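Local coordinates for enterobactin synthetase component F-related protein (Vibrio cholerae serotype O1, PDB 4OXI), which probably uses ATP to activate glycine as glycyl-adenosine-5'-phosphate, in a lipopolysaccharide-modification pathway behind antimicrobial peptide resistance, at residues Val471-Gly475 and Ala509-Val513; Pro310-Glu314 and Ser504-Tyr508. All blocks are in the same frame, centred on the assembly; numbering follows the deposited sequence.

Contact 1 of 2, residues Val471-Gly475 and Ala509-Val513; sequences VKIAG and ASGTV. With GAP (glycyl-adenosine-5'-phosphate), chain B.
Ala-474 N meets Ala-509 O at 2.8 Å in a nearly straight hydrogen bond (173° at the hydrogen), lying in the carbonyl plane. Between residues 471-475 and 509-513 it is the one direct hydrogen bond, and it joins the tip of the hairpin formed by strands 470-473 and 476-479 to the chain entering strand 512-516. The same carbonyl oxygen lies 3.5 Å from Ile-473 CA, in a bent CA-H...O contact. Two waters add to the polar seam: one accepts from Ala-509 N and donates to Lys-472 O, while the other accepts from Gly-475 N and donates to Ala-509 O.

The apolar part belongs to Ile-473. With CG1 beside its own backbone N (chi1 -62°), CD1 reaches Ala-509 CB at 3.8 Å and lies 3.9 Å from Thr-512 CG2, the two side chains crossing at about a right angle. The other branch, CG2, rests against Gly-511 CA at 3.6 Å. Thr-512 OG1 is bonded to Phe-539 O, and its CG2 faces Ile-473.

Lys-472 leads away from this seam to glycyl-adenosine-5'-phosphate. Its chain, bent at chi2 and chi4, delivers NZ to O5' of the adenylate at 2.9 Å and to O4' of its ribose at 3.0 Å; bonds to O and O2A of the ligand are weaker. NZ is thus shared between the ester and ribose oxygens of the adenylate and Gly-337 O, so the hairpin binds the ligand on one flank and is tied by backbone and water bonds to its own domain on another.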
loop_
_atom_site.group_PDB
_atom_site.type_symbol
_atom_site.label_atom_id
_atom_site.label_comp_id
_atom_site.label_asym_id
_atom_site.label_seq_id
_atom_site.Cartn_x
_atom_site.Cartn_y
_atom_site.Cartn_z
ATOM N N VAL A 471 -0.612 -11.947 8.786
ATOM C CA VAL A 471 -1.712 -11.274 9.458
ATOM C C VAL A 471 -1.537 -9.783 9.270
ATOM O O VAL A 471 -0.481 -9.331 8.829
ATOM C CB VAL A 471 -1.718 -11.579 10.978
ATOM C CG1 VAL A 471 -1.952 -13.060 11.240
ATOM C CG2 VAL A 471 -0.411 -11.138 11.615
ATOM N N LYS A 472 -2.567 -9.015 9.608
ATOM C CA LYS A 472 -2.413 -7.577 9.717
ATOM C C LYS A 472 -2.305 -7.213 11.204
ATOM O O LYS A 472 -3.097 -7.676 12.031
ATOM C CB LYS A 472 -3.602 -6.861 9.053
ATOM C CG LYS A 472 -3.439 -6.608 7.542
ATOM C CD LYS A 472 -3.510 -7.903 6.732
ATOM C CE LYS A 472 -2.917 -7.741 5.315
ATOM N NZ LYS A 472 -3.558 -6.631 4.588
ATOM N N ILE A 473 -1.307 -6.416 11.550
ATOM C CA ILE A 473 -1.165 -5.920 12.910
ATOM C C ILE A 473 -1.305 -4.412 12.818
ATOM O O ILE A 473 -0.493 -3.772 12.147
ATOM C CB ILE A 473 0.231 -6.254 13.506
ATOM C CG1 ILE A 473 0.460 -7.768 13.593
ATOM C CG2 ILE A 473 0.404 -5.595 14.877
ATOM C CD1 ILE A 473 -0.655 -8.512 14.341
ATOM N N ALA A 474 -2.321 -3.846 13.476
ATOM C CA ALA A 474 -2.669 -2.432 13.300
ATOM C C ALA A 474 -2.720 -2.066 11.811
ATOM O O ALA A 474 -2.137 -1.063 11.373
ATOM C CB ALA A 474 -1.671 -1.523 14.049
ATOM N N GLY A 475 -3.370 -2.908 11.021
ATOM C CA GLY A 475 -3.568 -2.597 9.611
ATOM C C GLY A 475 -2.390 -2.823 8.670
ATOM O O GLY A 475 -2.511 -2.568 7.470
ATOM N N ALA A 509 -6.176 -7.233 15.283
ATOM C CA ALA A 509 -5.069 -7.167 16.240
ATOM C C ALA A 509 -4.339 -5.843 16.133
ATOM O O ALA A 509 -3.914 -5.458 15.047
ATOM C CB ALA A 509 -4.083 -8.313 15.995
ATOM N N SER A 510 -4.171 -5.153 17.256
ATOM C CA SER A 510 -3.456 -3.878 17.261
ATOM C C SER A 510 -1.976 -4.047 17.604
ATOM O O SER A 510 -1.207 -3.079 17.549
ATOM C CB SER A 510 -4.110 -2.899 18.246
ATOM O OG SER A 510 -4.254 -3.485 19.534
ATOM N N GLY A 511 -1.580 -5.268 17.961
ATOM C CA GLY A 511 -0.210 -5.535 18.388
ATOM C C GLY A 511 0.094 -7.023 18.457
ATOM O O GLY A 511 -0.754 -7.859 18.101
ATOM N N THR A 512 1.307 -7.355 18.901
ATOM C CA THR A 512 1.702 -8.750 19.134
ATOM C C THR A 512 2.233 -8.924 20.555
ATOM O O THR A 512 2.666 -7.958 21.185
ATOM C CB THR A 512 2.823 -9.219 18.164
ATOM O OG1 THR A 512 3.999 -8.414 18.349
ATOM C CG2 THR A 512 2.355 -9.140 16.707
ATOM N N VAL A 513 2.204 -10.155 21.056
ATOM C CA VAL A 513 2.919 -10.472 22.286
ATOM C C VAL A 513 3.809 -11.692 22.057
ATOM O O VAL A 513 3.530 -12.529 21.188
ATOM C CB VAL A 513 1.975 -10.707 23.507
ATOM C CG1 VAL A 513 1.055 -9.521 23.722
ATOM C CG2 VAL A 513 1.177 -11.957 23.325
HETATM N N GAP B . -3.461 -4.145 -1.512
HETATM C CA GAP B . -4.358 -4.045 -0.324
HETATM C C GAP B . -3.718 -4.853 0.789
HETATM O O GAP B . -4.201 -4.937 1.903
HETATM P PA GAP B . -1.559 -6.423 1.445
HETATM O O1A GAP B . -0.651 -7.159 0.491
HETATM O O2A GAP B . -0.982 -5.548 2.545
HETATM O O3A GAP B . -2.487 -5.553 0.470
HETATM C "C5'" GAP B . -3.070 -8.558 1.249
HETATM O "O5'" GAP B . -2.531 -7.533 2.086
HETATM C "C4'" GAP B . -3.891 -9.503 2.102
HETATM O "O4'" GAP B . -4.815 -8.749 2.891
HETATM C "C3'" GAP B . -4.782 -10.418 1.291
HETATM O "O3'" GAP B . -4.066 -11.566 0.838
HETATM C "C2'" GAP B . -5.884 -10.748 2.283
HETATM O "O2'" GAP B . -5.425 -11.698 3.232
HETATM C "C1'" GAP B . -6.018 -9.488 3.098
HETATM N N9 GAP B . -7.156 -8.692 2.584
HETATM C C8 GAP B . -7.067 -7.664 1.720
HETATM N N7 GAP B . -8.289 -7.134 1.462
HETATM C C5 GAP B . -9.190 -7.850 2.169
HETATM C C6 GAP B . -10.658 -7.831 2.338
HETATM N N6 GAP B . -11.420 -6.901 1.702
HETATM N N1 GAP B . -11.201 -8.758 3.163
HETATM C C2 GAP B . -10.449 -9.679 3.809
HETATM N N3 GAP B . -9.109 -9.748 3.696
HETATM C C4 GAP B . -8.437 -8.873 2.909
HETATM O O HOH W 1 -5.469 -8.116 12.728
HETATM O O HOH W 2 -5.066 -4.671 12.439
#

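Contact 2 of 2, residues Pro310-Glu314 and Ser504-Tyr508; sequences PTVIE and SESGY
Glu-314 OE1 is gripped twice by Ser-506: OG approaches to 2.5 Å, a hydrogen bond whose exact length is doubtful at this resolution, and the backbone N gives a longer, bent one of 3.2 Å, coming from the syn side and 19° out of the carboxylate plane. Ser-506 is the third residue of a type I beta turn, Ser-504 to Gly-507, closed by Gly-507 N to Ser-504 O; the turn belongs to the small C-terminal domain of the adenylating-enzyme fold and faces helix 311-318 of the large N-terminal domain.

On the other carboxylate oxygen, Glu-314 OE2 receives Ser-504 OG at 2.6 Å through its syn lone pair. The two serines therefore hold the group at both oxygens and should restrain its rotation. Glu-314 starts beside its backbone N (chi1 -79°) and is extended beyond CG, which carries the carboxylate from the first turn of the helix across to the loop. Ser-504 OG is itself positioned from its own loop, accepting Tyr-508 N. Three donors thus share the carboxylate's charge, an arrangement that would probably favour its ionised form.

Tyr-508 carries the less polar part of the interface. Its CD2 lies 3.2 Å from Glu-314 OE2, an oblique approach to the ring, and 3.8 Å from Thr-311 OG1, which bonds Gln-338. At the far end of the ring, Pro-310 crosses Tyr-508 at about a right angle, with CG 3.5 Å from OH; that hydroxyl is bonded to Ala-339 O, while Leu-344 of helix 342-352 touches both Tyr-508 and Glu-314. One face of the ring is covered from within the loop, by Ser-506 CB, 3.7 Å above the plane over its centre.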
loop_
_atom_site.group_PDB
_atom_site.type_symbol
_atom_site.label_atom_id
_atom_site.label_comp_id
_atom_site.label_asym_id
_atom_site.label_seq_id
_atom_site.Cartn_x
_atom_site.Cartn_y
_atom_site.Cartn_z
ATOM N N PRO A 310 -10.244 -1.235 7.348
ATOM C CA PRO A 310 -11.498 -1.048 8.086
ATOM C C PRO A 310 -11.307 -0.814 9.596
ATOM O O PRO A 310 -12.282 -0.543 10.296
ATOM C CB PRO A 310 -12.245 -2.362 7.836
ATOM C CG PRO A 310 -11.172 -3.360 7.518
ATOM C CD PRO A 310 -10.144 -2.581 6.757
ATOM N N THR A 311 -10.074 -0.914 10.081
ATOM C CA THR A 311 -9.740 -0.555 11.458
ATOM C C THR A 311 -10.195 0.864 11.731
ATOM O O THR A 311 -10.598 1.211 12.842
ATOM C CB THR A 311 -8.211 -0.626 11.684
ATOM O OG1 THR A 311 -7.784 -1.987 11.592
ATOM C CG2 THR A 311 -7.842 -0.115 13.056
ATOM N N VAL A 312 -10.126 1.693 10.700
ATOM C CA VAL A 312 -10.509 3.088 10.839
ATOM C C VAL A 312 -11.938 3.241 11.378
ATOM O O VAL A 312 -12.217 4.155 12.156
ATOM C CB VAL A 312 -10.292 3.822 9.510
ATOM C CG1 VAL A 312 -11.197 5.037 9.384
ATOM C CG2 VAL A 312 -8.817 4.214 9.386
ATOM N N ILE A 313 -12.827 2.322 11.001
ATOM C CA ILE A 313 -14.216 2.374 11.456
ATOM C C ILE A 313 -14.303 2.101 12.949
ATOM O O ILE A 313 -15.043 2.772 13.667
ATOM C CB ILE A 313 -15.102 1.350 10.735
ATOM C CG1 ILE A 313 -15.007 1.530 9.215
ATOM C CG2 ILE A 313 -16.553 1.469 11.217
ATOM C CD1 ILE A 313 -15.599 0.346 8.419
ATOM N N GLU A 314 -13.545 1.115 13.417
ATOM C CA GLU A 314 -13.557 0.773 14.834
ATOM C C GLU A 314 -13.051 1.934 15.660
ATOM O O GLU A 314 -13.628 2.281 16.694
ATOM C CB GLU A 314 -12.695 -0.454 15.095
ATOM C CG GLU A 314 -13.381 -1.746 14.738
ATOM C CD GLU A 314 -12.715 -2.935 15.395
ATOM O OE1 GLU A 314 -13.440 -3.841 15.874
ATOM O OE2 GLU A 314 -11.467 -2.953 15.437
ATOM N N SER A 504 -9.664 -6.593 18.832
ATOM C CA SER A 504 -10.888 -5.815 18.960
ATOM C C SER A 504 -12.085 -6.748 18.766
ATOM O O SER A 504 -11.910 -7.937 18.480
ATOM C CB SER A 504 -10.903 -4.715 17.910
ATOM O OG SER A 504 -11.039 -5.273 16.615
ATOM N N GLU A 505 -13.298 -6.220 18.902
ATOM C CA GLU A 505 -14.491 -7.040 18.728
ATOM C C GLU A 505 -14.605 -7.588 17.309
ATOM O O GLU A 505 -15.254 -8.612 17.083
ATOM C CB GLU A 505 -15.749 -6.253 19.080
ATOM C CG GLU A 505 -15.754 -5.687 20.487
ATOM C CD GLU A 505 -17.030 -4.922 20.793
ATOM O OE1 GLU A 505 -17.751 -4.550 19.836
ATOM O OE2 GLU A 505 -17.315 -4.698 21.991
ATOM N N SER A 506 -13.970 -6.913 16.352
ATOM C CA SER A 506 -13.995 -7.381 14.972
ATOM C C SER A 506 -12.890 -8.392 14.700
ATOM O O SER A 506 -12.768 -8.901 13.586
ATOM C CB SER A 506 -13.887 -6.209 13.994
ATOM O OG SER A 506 -14.804 -5.175 14.326
ATOM N N GLY A 507 -12.087 -8.682 15.720
ATOM C CA GLY A 507 -10.972 -9.601 15.566
ATOM C C GLY A 507 -9.704 -8.969 15.007
ATOM O O GLY A 507 -8.780 -9.685 14.623
ATOM N N TYR A 508 -9.645 -7.639 14.953
ATOM C CA TYR A 508 -8.446 -6.966 14.450
ATOM C C TYR A 508 -7.420 -6.856 15.577
ATOM O O TYR A 508 -7.755 -6.449 16.689
ATOM C CB TYR A 508 -8.767 -5.561 13.895
ATOM C CG TYR A 508 -9.857 -5.495 12.828
ATOM C CD1 TYR A 508 -10.120 -6.573 11.984
ATOM C CD2 TYR A 508 -10.625 -4.345 12.670
ATOM C CE1 TYR A 508 -11.121 -6.502 11.014
ATOM C CE2 TYR A 508 -11.627 -4.265 11.709
ATOM C CZ TYR A 508 -11.868 -5.342 10.888
ATOM O OH TYR A 508 -12.853 -5.261 9.939
#

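Contacts 1 and 2 have centres 11 Å apart, on the same side of the chain's centre. Along the sequence their segments alternate: 310-314, 471-475, then 504-508 running directly into 509-513, so the loop and strand entry between strands 496-500 and 512-516 serve both. Contact 1 joins parts of the C-terminal domain, whereas contact 2 links that domain to helix 311-318 of the large domain. The chain link between Tyr-508 and Ala-509 connects them. The hairpin of contact 1, facing the adenylate, is consistent with the orientation of the two domains that adenylating enzymes adopt after adenylation, for thioester formation.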